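PDB 2YOC: pullulanase from Klebsiella oxytoca, which hydrolyses alpha-1,6-glucosidic bonds in pullulan and related branched glucans and is exported through a type 2 secretion system. Local coordinates for residues H418-S423 with T540-W545; A481-P486 with G883-R888; V473-D478 with V554-Y559. One frame throughout, in Å; residues are numbered along the deposited sequence.

Interaction 1: H418-S423 with T540-W545. With CA (calcium ion), chain L.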
loop_
_atom_site.group_PDB
_atom_site.type_symbol
_atom_site.label_atom_id
_atom_site.label_comp_id
_atom_site.label_asym_id
_atom_site.label_seq_id
_atom_site.Cartn_x
_atom_site.Cartn_y
_atom_site.Cartn_z
ATOM N N HIS B 418 -36.317 -22.101 13.214
ATOM C CA HIS B 418 -36.857 -23.168 12.356
ATOM C C HIS B 418 -37.998 -23.841 13.130
ATOM O O HIS B 418 -37.853 -24.079 14.334
ATOM C CB HIS B 418 -35.752 -24.177 11.986
ATOM C CG HIS B 418 -36.185 -25.317 11.097
ATOM N ND1 HIS B 418 -36.825 -26.432 11.610
ATOM C CD2 HIS B 418 -36.007 -25.497 9.764
ATOM C CE1 HIS B 418 -37.035 -27.239 10.580
ATOM N NE2 HIS B 418 -36.553 -26.725 9.451
ATOM N N ILE B 419 -39.133 -24.144 12.444
ATOM C CA ILE B 419 -40.352 -24.714 13.052
ATOM C C ILE B 419 -40.148 -25.974 13.891
ATOM O O ILE B 419 -40.733 -26.084 14.969
ATOM C CB ILE B 419 -41.563 -24.757 12.071
ATOM C CG1 ILE B 419 -41.861 -23.367 11.419
ATOM C CG2 ILE B 419 -42.822 -25.379 12.681
ATOM C CD1 ILE B 419 -42.046 -22.186 12.338
ATOM N N ARG B 420 -39.291 -26.894 13.431
ATOM C CA ARG B 420 -38.994 -28.111 14.181
ATOM C C ARG B 420 -37.997 -27.781 15.289
ATOM O O ARG B 420 -38.278 -28.048 16.461
ATOM C CB ARG B 420 -38.514 -29.247 13.271
ATOM C CG ARG B 420 -39.651 -29.827 12.433
ATOM C CD ARG B 420 -39.425 -31.278 12.050
ATOM N NE ARG B 420 -39.343 -32.156 13.220
ATOM C CZ ARG B 420 -40.357 -32.861 13.705
ATOM N NH1 ARG B 420 -41.549 -32.812 13.122
ATOM N NH2 ARG B 420 -40.187 -33.628 14.773
ATOM N N ASP B 421 -36.898 -27.085 14.941
ATOM C CA ASP B 421 -35.877 -26.641 15.896
ATOM C C ASP B 421 -36.481 -25.996 17.179
ATOM O O ASP B 421 -35.940 -26.187 18.274
ATOM C CB ASP B 421 -34.882 -25.671 15.212
ATOM C CG ASP B 421 -33.886 -26.299 14.245
ATOM O OD1 ASP B 421 -33.824 -27.537 14.181
ATOM O OD2 ASP B 421 -33.149 -25.538 13.565
ATOM N N LEU B 422 -37.615 -25.271 17.036
ATOM C CA LEU B 422 -38.293 -24.592 18.144
ATOM C C LEU B 422 -39.051 -25.530 19.096
ATOM O O LEU B 422 -38.790 -25.510 20.304
ATOM C CB LEU B 422 -39.246 -23.484 17.630
ATOM C CG LEU B 422 -38.639 -22.250 16.999
ATOM C CD1 LEU B 422 -39.693 -21.434 16.350
ATOM C CD2 LEU B 422 -37.967 -21.398 18.014
ATOM N N SER B 423 -39.991 -26.339 18.553
ATOM C CA SER B 423 -40.872 -27.209 19.338
ATOM C C SER B 423 -40.721 -28.741 19.231
ATOM O O SER B 423 -41.483 -29.434 19.897
ATOM C CB SER B 423 -42.320 -26.835 19.063
ATOM O OG SER B 423 -42.600 -26.927 17.675
ATOM N N THR B 540 -36.806 -40.331 5.661
ATOM C CA THR B 540 -38.218 -40.487 5.986
ATOM C C THR B 540 -38.668 -39.602 7.160
ATOM O O THR B 540 -39.747 -39.834 7.734
ATOM C CB THR B 540 -38.492 -41.958 6.289
ATOM O OG1 THR B 540 -37.802 -42.342 7.492
ATOM C CG2 THR B 540 -38.146 -42.864 5.119
ATOM N N ASP B 541 -37.829 -38.609 7.543
ATOM C CA ASP B 541 -38.174 -37.711 8.643
ATOM C C ASP B 541 -39.046 -36.518 8.162
ATOM O O ASP B 541 -39.412 -36.429 6.971
ATOM C CB ASP B 541 -36.929 -37.309 9.490
ATOM C CG ASP B 541 -35.889 -36.343 8.897
ATOM O OD1 ASP B 541 -36.067 -35.894 7.733
ATOM O OD2 ASP B 541 -34.884 -36.051 9.592
ATOM N N SER B 542 -39.407 -35.639 9.110
ATOM C CA SER B 542 -40.186 -34.428 8.896
ATOM C C SER B 542 -39.230 -33.208 8.894
ATOM O O SER B 542 -39.658 -32.039 8.752
ATOM C CB SER B 542 -41.221 -34.302 10.005
ATOM O OG SER B 542 -42.175 -35.349 9.951
ATOM N N TYR B 543 -37.917 -33.508 9.021
ATOM C CA TYR B 543 -36.856 -32.517 9.115
ATOM C C TYR B 543 -36.100 -32.167 7.835
ATOM O O TYR B 543 -35.343 -32.975 7.295
ATOM C CB TYR B 543 -35.865 -32.850 10.253
ATOM C CG TYR B 543 -35.066 -31.642 10.666
ATOM C CD1 TYR B 543 -33.997 -31.190 9.892
ATOM C CD2 TYR B 543 -35.416 -30.907 11.790
ATOM C CE1 TYR B 543 -33.312 -30.019 10.217
ATOM C CE2 TYR B 543 -34.734 -29.738 12.130
ATOM C CZ TYR B 543 -33.679 -29.299 11.342
ATOM O OH TYR B 543 -33.010 -28.143 11.668
ATOM N N ASN B 544 -36.244 -30.922 7.427
ATOM C CA ASN B 544 -35.500 -30.294 6.354
ATOM C C ASN B 544 -35.595 -28.804 6.608
ATOM O O ASN B 544 -36.596 -28.351 7.172
ATOM C CB ASN B 544 -35.996 -30.640 4.956
ATOM C CG ASN B 544 -34.978 -30.241 3.913
ATOM O OD1 ASN B 544 -34.701 -29.060 3.680
ATOM N ND2 ASN B 544 -34.314 -31.206 3.321
ATOM N N TRP B 545 -34.530 -28.049 6.258
ATOM C CA TRP B 545 -34.536 -26.595 6.391
ATOM C C TRP B 545 -35.640 -26.051 5.468
ATOM O O TRP B 545 -36.476 -25.249 5.908
ATOM C CB TRP B 545 -33.185 -26.038 5.982
ATOM C CG TRP B 545 -32.082 -26.243 6.976
ATOM C CD1 TRP B 545 -32.198 -26.626 8.283
ATOM C CD2 TRP B 545 -30.692 -25.969 6.760
ATOM N NE1 TRP B 545 -30.955 -26.663 8.881
ATOM C CE2 TRP B 545 -30.012 -26.256 7.969
ATOM C CE3 TRP B 545 -29.944 -25.551 5.643
ATOM C CZ2 TRP B 545 -28.622 -26.126 8.093
ATOM C CZ3 TRP B 545 -28.563 -25.455 5.758
ATOM C CH2 TRP B 545 -27.917 -25.721 6.974
HETATM CA CA CA L . -35.997 -35.165 5.187
#
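His418 and Tyr543 lie ring over ring in an offset stack, the heart of an aromatic cluster completed by Trp545. The cluster sits at the end of the first strand of the (beta/alpha)8 barrel. His418 is the N-cap of helix 419-423, which follows that strand. Tyr543, Asn544 and Trp545 begin the YNWGYDP sequence that marks pullulanases of this type. The two stacked planes are 27° apart, with centroids separated by 4.8 Å. The overlap is partial: Tyr543 OH lies over the centre of the imidazole, while His418 NE2 lies over the phenol ring toward its rim. CG of His418 is anti to the backbone N (chi1 -180°), which carries the imidazole toward the 540-545 loop. Both ring nitrogens are used. His418 NE2 donates to Asn544 O at 2.8 Å in a nearly straight bond (164°). The oxygen is close to the imidazole plane, but the N-H comes from above the plane of the carbonyl. His418 ND1 caps the helix, accepting from Arg420 N at 3.1 Å and, weakly, from Asp421 N. Trp545 meets the imidazole obliquely, with CD1 4.2 Å from His418 CD2. Arg420 lays its aliphatic part beside the tyrosine, CB 3.8 Å from Tyr543 CD2, and its CD reaches Ser542 O. Its guanidinium turns to a salt bridge with Asp884. Asp541 of the same loop binds a calcium ion through OD1. Asp421 crosses Tyr543 at about a right angle; its OD2 pairs with Arg871, and its OD1 takes the phenol hydrogen from the syn side, Tyr543 OH to Asp421 OD1 being 2.7 Å.

Interaction 2: A481-P486 with G883-R888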
loop_
_atom_site.group_PDB
_atom_site.type_symbol
_atom_site.label_atom_id
_atom_site.label_comp_id
_atom_site.label_asym_id
_atom_site.label_seq_id
_atom_site.Cartn_x
_atom_site.Cartn_y
_atom_site.Cartn_z
ATOM N N ALA B 481 -41.733 -41.122 9.330
ATOM C CA ALA B 481 -41.441 -41.610 10.680
ATOM C C ALA B 481 -40.370 -40.740 11.349
ATOM O O ALA B 481 -39.325 -40.474 10.749
ATOM C CB ALA B 481 -40.977 -43.044 10.628
ATOM N N ASP B 482 -40.633 -40.287 12.580
ATOM C CA ASP B 482 -39.668 -39.480 13.327
ATOM C C ASP B 482 -39.118 -40.243 14.533
ATOM O O ASP B 482 -39.698 -41.251 14.955
ATOM C CB ASP B 482 -40.245 -38.115 13.714
ATOM C CG ASP B 482 -40.671 -37.291 12.518
ATOM O OD1 ASP B 482 -39.788 -36.852 11.758
ATOM O OD2 ASP B 482 -41.891 -37.103 12.334
ATOM N N ILE B 483 -37.976 -39.780 15.060
ATOM C CA ILE B 483 -37.246 -40.386 16.176
ATOM C C ILE B 483 -38.068 -40.603 17.446
ATOM O O ILE B 483 -37.783 -41.532 18.205
ATOM C CB ILE B 483 -35.880 -39.707 16.439
ATOM C CG1 ILE B 483 -36.046 -38.259 16.924
ATOM C CG2 ILE B 483 -34.962 -39.807 15.217
ATOM C CD1 ILE B 483 -34.902 -37.757 17.637
ATOM N N GLN B 484 -39.106 -39.785 17.647
ATOM C CA GLN B 484 -40.031 -39.825 18.786
ATOM C C GLN B 484 -40.822 -41.133 18.833
ATOM O O GLN B 484 -41.201 -41.586 19.911
ATOM C CB GLN B 484 -41.018 -38.637 18.701
ATOM C CG GLN B 484 -40.389 -37.258 18.984
ATOM C CD GLN B 484 -39.582 -36.647 17.844
ATOM O OE1 GLN B 484 -39.999 -36.622 16.677
ATOM N NE2 GLN B 484 -38.431 -36.081 18.171
ATOM N N GLN B 485 -41.039 -41.733 17.650
ATOM C CA GLN B 485 -41.840 -42.928 17.399
ATOM C C GLN B 485 -41.062 -44.255 17.444
ATOM O O GLN B 485 -39.836 -44.242 17.274
ATOM C CB GLN B 485 -42.558 -42.766 16.047
ATOM C CG GLN B 485 -43.487 -41.551 16.011
ATOM C CD GLN B 485 -43.971 -41.233 14.629
ATOM O OE1 GLN B 485 -43.205 -40.905 13.712
ATOM N NE2 GLN B 485 -45.269 -41.284 14.464
ATOM N N PRO B 486 -41.757 -45.419 17.631
ATOM C CA PRO B 486 -41.052 -46.715 17.648
ATOM C C PRO B 486 -40.190 -47.004 16.434
ATOM O O PRO B 486 -40.521 -46.584 15.329
ATOM C CB PRO B 486 -42.190 -47.742 17.719
ATOM C CG PRO B 486 -43.429 -46.993 17.322
ATOM C CD PRO B 486 -43.204 -45.616 17.857
ATOM N N GLY B 883 -31.617 -34.040 10.804
ATOM C CA GLY B 883 -32.804 -34.257 11.620
ATOM C C GLY B 883 -32.871 -33.629 12.987
ATOM O O GLY B 883 -32.087 -32.741 13.321
ATOM N N ASP B 884 -33.847 -34.098 13.774
ATOM C CA ASP B 884 -34.101 -33.645 15.137
ATOM C C ASP B 884 -32.868 -33.872 16.022
ATOM O O ASP B 884 -32.576 -33.033 16.876
ATOM C CB ASP B 884 -35.321 -34.378 15.732
ATOM C CG ASP B 884 -36.665 -34.084 15.082
ATOM O OD1 ASP B 884 -36.911 -32.909 14.727
ATOM O OD2 ASP B 884 -37.501 -35.022 14.991
ATOM N N TRP B 885 -32.138 -34.995 15.798
ATOM C CA TRP B 885 -30.954 -35.350 16.571
ATOM C C TRP B 885 -29.884 -34.266 16.649
ATOM O O TRP B 885 -29.623 -33.760 17.739
ATOM C CB TRP B 885 -30.353 -36.672 16.110
ATOM C CG TRP B 885 -29.449 -37.296 17.143
ATOM C CD1 TRP B 885 -28.088 -37.382 17.105
ATOM C CD2 TRP B 885 -29.853 -37.887 18.389
ATOM N NE1 TRP B 885 -27.621 -38.008 18.240
ATOM C CE2 TRP B 885 -28.683 -38.343 19.036
ATOM C CE3 TRP B 885 -31.099 -38.087 19.017
ATOM C CZ2 TRP B 885 -28.718 -38.975 20.279
ATOM C CZ3 TRP B 885 -31.135 -38.729 20.242
ATOM C CH2 TRP B 885 -29.955 -39.156 20.865
ATOM N N PHE B 886 -29.275 -33.905 15.514
ATOM C CA PHE B 886 -28.199 -32.915 15.500
ATOM C C PHE B 886 -28.615 -31.463 15.690
ATOM O O PHE B 886 -27.893 -30.707 16.335
ATOM C CB PHE B 886 -27.279 -33.108 14.289
ATOM C CG PHE B 886 -26.485 -34.384 14.380
ATOM C CD1 PHE B 886 -25.288 -34.431 15.088
ATOM C CD2 PHE B 886 -26.957 -35.555 13.800
ATOM C CE1 PHE B 886 -24.563 -35.629 15.197
ATOM C CE2 PHE B 886 -26.240 -36.755 13.915
ATOM C CZ PHE B 886 -25.045 -36.782 14.610
ATOM N N ASN B 887 -29.789 -31.091 15.175
ATOM C CA ASN B 887 -30.333 -29.737 15.233
ATOM C C ASN B 887 -31.167 -29.477 16.487
ATOM O O ASN B 887 -31.991 -28.566 16.518
ATOM C CB ASN B 887 -31.151 -29.495 13.979
ATOM C CG ASN B 887 -30.317 -29.282 12.766
ATOM O OD1 ASN B 887 -29.915 -28.152 12.452
ATOM N ND2 ASN B 887 -30.129 -30.339 12.010
ATOM N N ARG B 888 -30.931 -30.255 17.522
ATOM C CA ARG B 888 -31.650 -30.185 18.782
ATOM C C ARG B 888 -31.303 -28.952 19.587
ATOM O O ARG B 888 -30.120 -28.636 19.776
ATOM C CB ARG B 888 -31.370 -31.458 19.596
ATOM C CG ARG B 888 -31.979 -31.480 20.971
ATOM C CD ARG B 888 -31.652 -32.759 21.680
ATOM N NE ARG B 888 -32.129 -32.713 23.057
ATOM C CZ ARG B 888 -31.364 -32.431 24.106
ATOM N NH1 ARG B 888 -30.061 -32.201 23.945
ATOM N NH2 ARG B 888 -31.889 -32.389 25.325
#
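Ile483 meets Asp884 and Trp885 where a type I beta turn, Asp482 to Gln485, packs against the short helix 883-886. The turn belongs to the long excursion between the second and third strands of the barrel; the helix follows the eighth. The apolar side is the closer-packed one. Ile483 CG1 occupies the crowded position between backbone N and carbonyl carbon (chi1 66°), and CD1 beyond it reaches the helix. There Ile483 CD1 lies 3.9 Å from Asp884 CB. The same methyl comes to the edge of the indole, 4.1 Å from Trp885 CE3. Leu516 touches both Ile483 and Trp885, so helix 512-520 adds to this buried patch.

The polar side is looser and more exposed. Gln484 is bent at chi2 (78°) and crosses the Asp884 carboxylate at about a right angle, the two flat groups 60° apart. Its amide gives a weak bond, Gln484 NE2 to Asp884 OD2, 3.5 Å long. The stronger partner of Asp884 is Arg420, which forms a salt bridge with OD1. Asp482 also brings negative charge near, but its OD1 accepts from Ser542 N. The turn is closed by Gln485 N to Asp482 O, and Asp482 N donates to Gln485 OE1 at 2.9 Å.

Interaction 3: V473-D478 with V554-Y559. With CA (calcium ion), chain K.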
loop_
_atom_site.group_PDB
_atom_site.type_symbol
_atom_site.label_atom_id
_atom_site.label_comp_id
_atom_site.label_asym_id
_atom_site.label_seq_id
_atom_site.Cartn_x
_atom_site.Cartn_y
_atom_site.Cartn_z
ATOM N N VAL B 473 -40.273 -32.727 2.196
ATOM C CA VAL B 473 -40.876 -33.434 3.329
ATOM C C VAL B 473 -42.221 -33.967 2.836
ATOM O O VAL B 473 -43.024 -33.195 2.300
ATOM C CB VAL B 473 -40.995 -32.623 4.651
ATOM C CG1 VAL B 473 -41.869 -33.336 5.681
ATOM C CG2 VAL B 473 -39.630 -32.316 5.250
ATOM N N ASN B 474 -42.457 -35.289 2.991
ATOM C CA ASN B 474 -43.717 -35.888 2.595
ATOM C C ASN B 474 -44.778 -35.424 3.580
ATOM O O ASN B 474 -44.627 -35.619 4.796
ATOM C CB ASN B 474 -43.617 -37.406 2.568
ATOM C CG ASN B 474 -44.725 -38.077 1.784
ATOM O OD1 ASN B 474 -45.911 -37.818 1.973
ATOM N ND2 ASN B 474 -44.363 -38.976 0.896
ATOM N N GLU B 475 -45.821 -34.752 3.050
ATOM C CA GLU B 475 -46.925 -34.184 3.841
ATOM C C GLU B 475 -47.935 -35.229 4.269
ATOM O O GLU B 475 -48.802 -34.940 5.095
ATOM C CB GLU B 475 -47.597 -32.985 3.138
ATOM C CG GLU B 475 -46.630 -31.889 2.728
ATOM C CD GLU B 475 -47.230 -30.531 2.456
ATOM O OE1 GLU B 475 -48.226 -30.424 1.704
ATOM O OE2 GLU B 475 -46.620 -29.548 2.922
ATOM N N PHE B 476 -47.807 -36.451 3.735
ATOM C CA PHE B 476 -48.637 -37.589 4.134
ATOM C C PHE B 476 -47.999 -38.148 5.399
ATOM O O PHE B 476 -46.817 -38.521 5.376
ATOM C CB PHE B 476 -48.704 -38.652 3.021
ATOM C CG PHE B 476 -49.459 -38.188 1.795
ATOM C CD1 PHE B 476 -50.847 -38.099 1.805
ATOM C CD2 PHE B 476 -48.782 -37.831 0.632
ATOM C CE1 PHE B 476 -51.547 -37.672 0.667
ATOM C CE2 PHE B 476 -49.486 -37.414 -0.509
ATOM C CZ PHE B 476 -50.861 -37.333 -0.481
ATOM N N SER B 477 -48.743 -38.114 6.515
ATOM C CA SER B 477 -48.246 -38.533 7.827
ATOM C C SER B 477 -47.648 -39.951 7.803
ATOM O O SER B 477 -46.506 -40.171 8.225
ATOM C CB SER B 477 -49.342 -38.405 8.889
ATOM O OG SER B 477 -50.302 -39.455 8.851
ATOM N N ASP B 478 -48.413 -40.880 7.225
ATOM C CA ASP B 478 -48.104 -42.288 7.095
ATOM C C ASP B 478 -47.013 -42.690 6.103
ATOM O O ASP B 478 -46.726 -43.869 5.964
ATOM C CB ASP B 478 -49.406 -43.065 7.003
ATOM C CG ASP B 478 -50.140 -42.993 8.360
ATOM O OD1 ASP B 478 -49.768 -42.133 9.214
ATOM O OD2 ASP B 478 -51.026 -43.825 8.599
ATOM N N VAL B 554 -47.515 -20.369 -1.043
ATOM C CA VAL B 554 -48.370 -21.168 -0.170
ATOM C C VAL B 554 -47.519 -21.541 1.034
ATOM O O VAL B 554 -46.344 -21.900 0.855
ATOM C CB VAL B 554 -48.947 -22.457 -0.816
ATOM C CG1 VAL B 554 -50.021 -23.079 0.067
ATOM C CG2 VAL B 554 -49.499 -22.208 -2.205
ATOM N N PRO B 555 -48.075 -21.533 2.260
ATOM C CA PRO B 555 -47.290 -22.006 3.409
ATOM C C PRO B 555 -46.997 -23.495 3.281
ATOM O O PRO B 555 -47.734 -24.205 2.586
ATOM C CB PRO B 555 -48.239 -21.812 4.594
ATOM C CG PRO B 555 -49.266 -20.850 4.122
ATOM C CD PRO B 555 -49.420 -21.102 2.665
ATOM N N GLU B 556 -45.948 -23.979 3.973
ATOM C CA GLU B 556 -45.645 -25.405 4.029
ATOM C C GLU B 556 -46.786 -26.133 4.820
ATOM O O GLU B 556 -47.251 -25.634 5.848
ATOM C CB GLU B 556 -44.274 -25.631 4.687
ATOM C CG GLU B 556 -43.944 -27.086 5.021
ATOM C CD GLU B 556 -43.974 -28.115 3.904
ATOM O OE1 GLU B 556 -44.066 -27.758 2.703
ATOM O OE2 GLU B 556 -43.840 -29.305 4.249
ATOM N N GLY B 557 -47.228 -27.279 4.322
ATOM C CA GLY B 557 -48.305 -28.033 4.958
ATOM C C GLY B 557 -47.901 -28.951 6.088
ATOM O O GLY B 557 -48.742 -29.293 6.916
ATOM N N SER B 558 -46.627 -29.384 6.125
ATOM C CA SER B 558 -46.158 -30.304 7.170
ATOM C C SER B 558 -46.044 -29.616 8.523
ATOM O O SER B 558 -46.103 -30.295 9.540
ATOM C CB SER B 558 -44.851 -30.982 6.783
ATOM O OG SER B 558 -43.807 -30.031 6.647
ATOM N N TYR B 559 -45.926 -28.276 8.540
ATOM C CA TYR B 559 -45.869 -27.487 9.765
ATOM C C TYR B 559 -47.300 -27.182 10.274
ATOM O O TYR B 559 -47.471 -26.549 11.334
ATOM C CB TYR B 559 -45.036 -26.197 9.562
ATOM C CG TYR B 559 -43.593 -26.396 9.137
ATOM C CD1 TYR B 559 -42.807 -27.396 9.702
ATOM C CD2 TYR B 559 -42.987 -25.526 8.241
ATOM C CE1 TYR B 559 -41.471 -27.570 9.331
ATOM C CE2 TYR B 559 -41.647 -25.673 7.880
ATOM C CZ TYR B 559 -40.894 -26.709 8.416
ATOM O OH TYR B 559 -39.577 -26.862 8.063
HETATM CA CA CA K . -44.808 -29.337 0.847
#
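Glu475 and Glu556 are turned toward one calcium ion by different torsions. In Glu475, CG is anti to the carbonyl carbon (chi1 -54°) and the chain runs on extended. In Glu556, CG is anti to the backbone N (chi1 170°), and a bend at chi2 (57°) swings CD round. The result is a calcium site built from two loops, both within the connection between the second and third strands of the barrel. Each glutamate binds through one oxygen: Glu475 OE2 is 2.8 Å from the calcium ion and Glu556 OE1 is 2.5 Å from it. Asp469 and Leu470 complete the four-residue site, the leucine through its carbonyl oxygen. The two side chains cross obliquely, and their carboxylate planes are well off parallel. Glu475 OE2 and Glu556 OE1 stand 3.1 Å apart; the shared metal probably offsets the repulsion between them. Glu475 OE2 has a further partner, a weak and bent bond from Gly557 N at 2.7 Å. The remaining Glu556 oxygen, OE2, takes the hydroxyl hydrogen of Ser558 OG on its anti lone pair, away from OE1. A second, weak bond comes to it from Ser558 N. This serine thus steadies the carboxylate from the second shell. Apolar contact is slight: Val473 CG1 lies 4.0 Å from Ser558 CB. Tyr437 OH donates a hydrogen bond to Glu556 O. Next to Glu475 the chain makes an Asx turn, in which Asn474 OD1 accepts from Phe476 N in the amide plane, on a lone pair, at 2.9 Å.

Interactions 1 and 2 are neighbours, their centres about 9 Å apart. Besides the Arg420-Asp884 salt bridge, they are probably joined by two hydrogen bonds: Thr540 O to Ala481 N and Ser542 N to Asp482 OD1, both 2.9 Å. Interaction 3 is about 11 Å from interaction 1, centre to centre, and meets it by packing, with Tyr559 OH 3.3 Å from His418 NE2. It is about 16 Å from interaction 2 and adjoins it in sequence. The calcium ions of chains L and K, beside interactions 1 and 3, are 11.4 Å apart. Interactions 1 and 2 join the connection after the second barrel strand to segments following the first and eighth; interaction 3 ties two parts of that connection together.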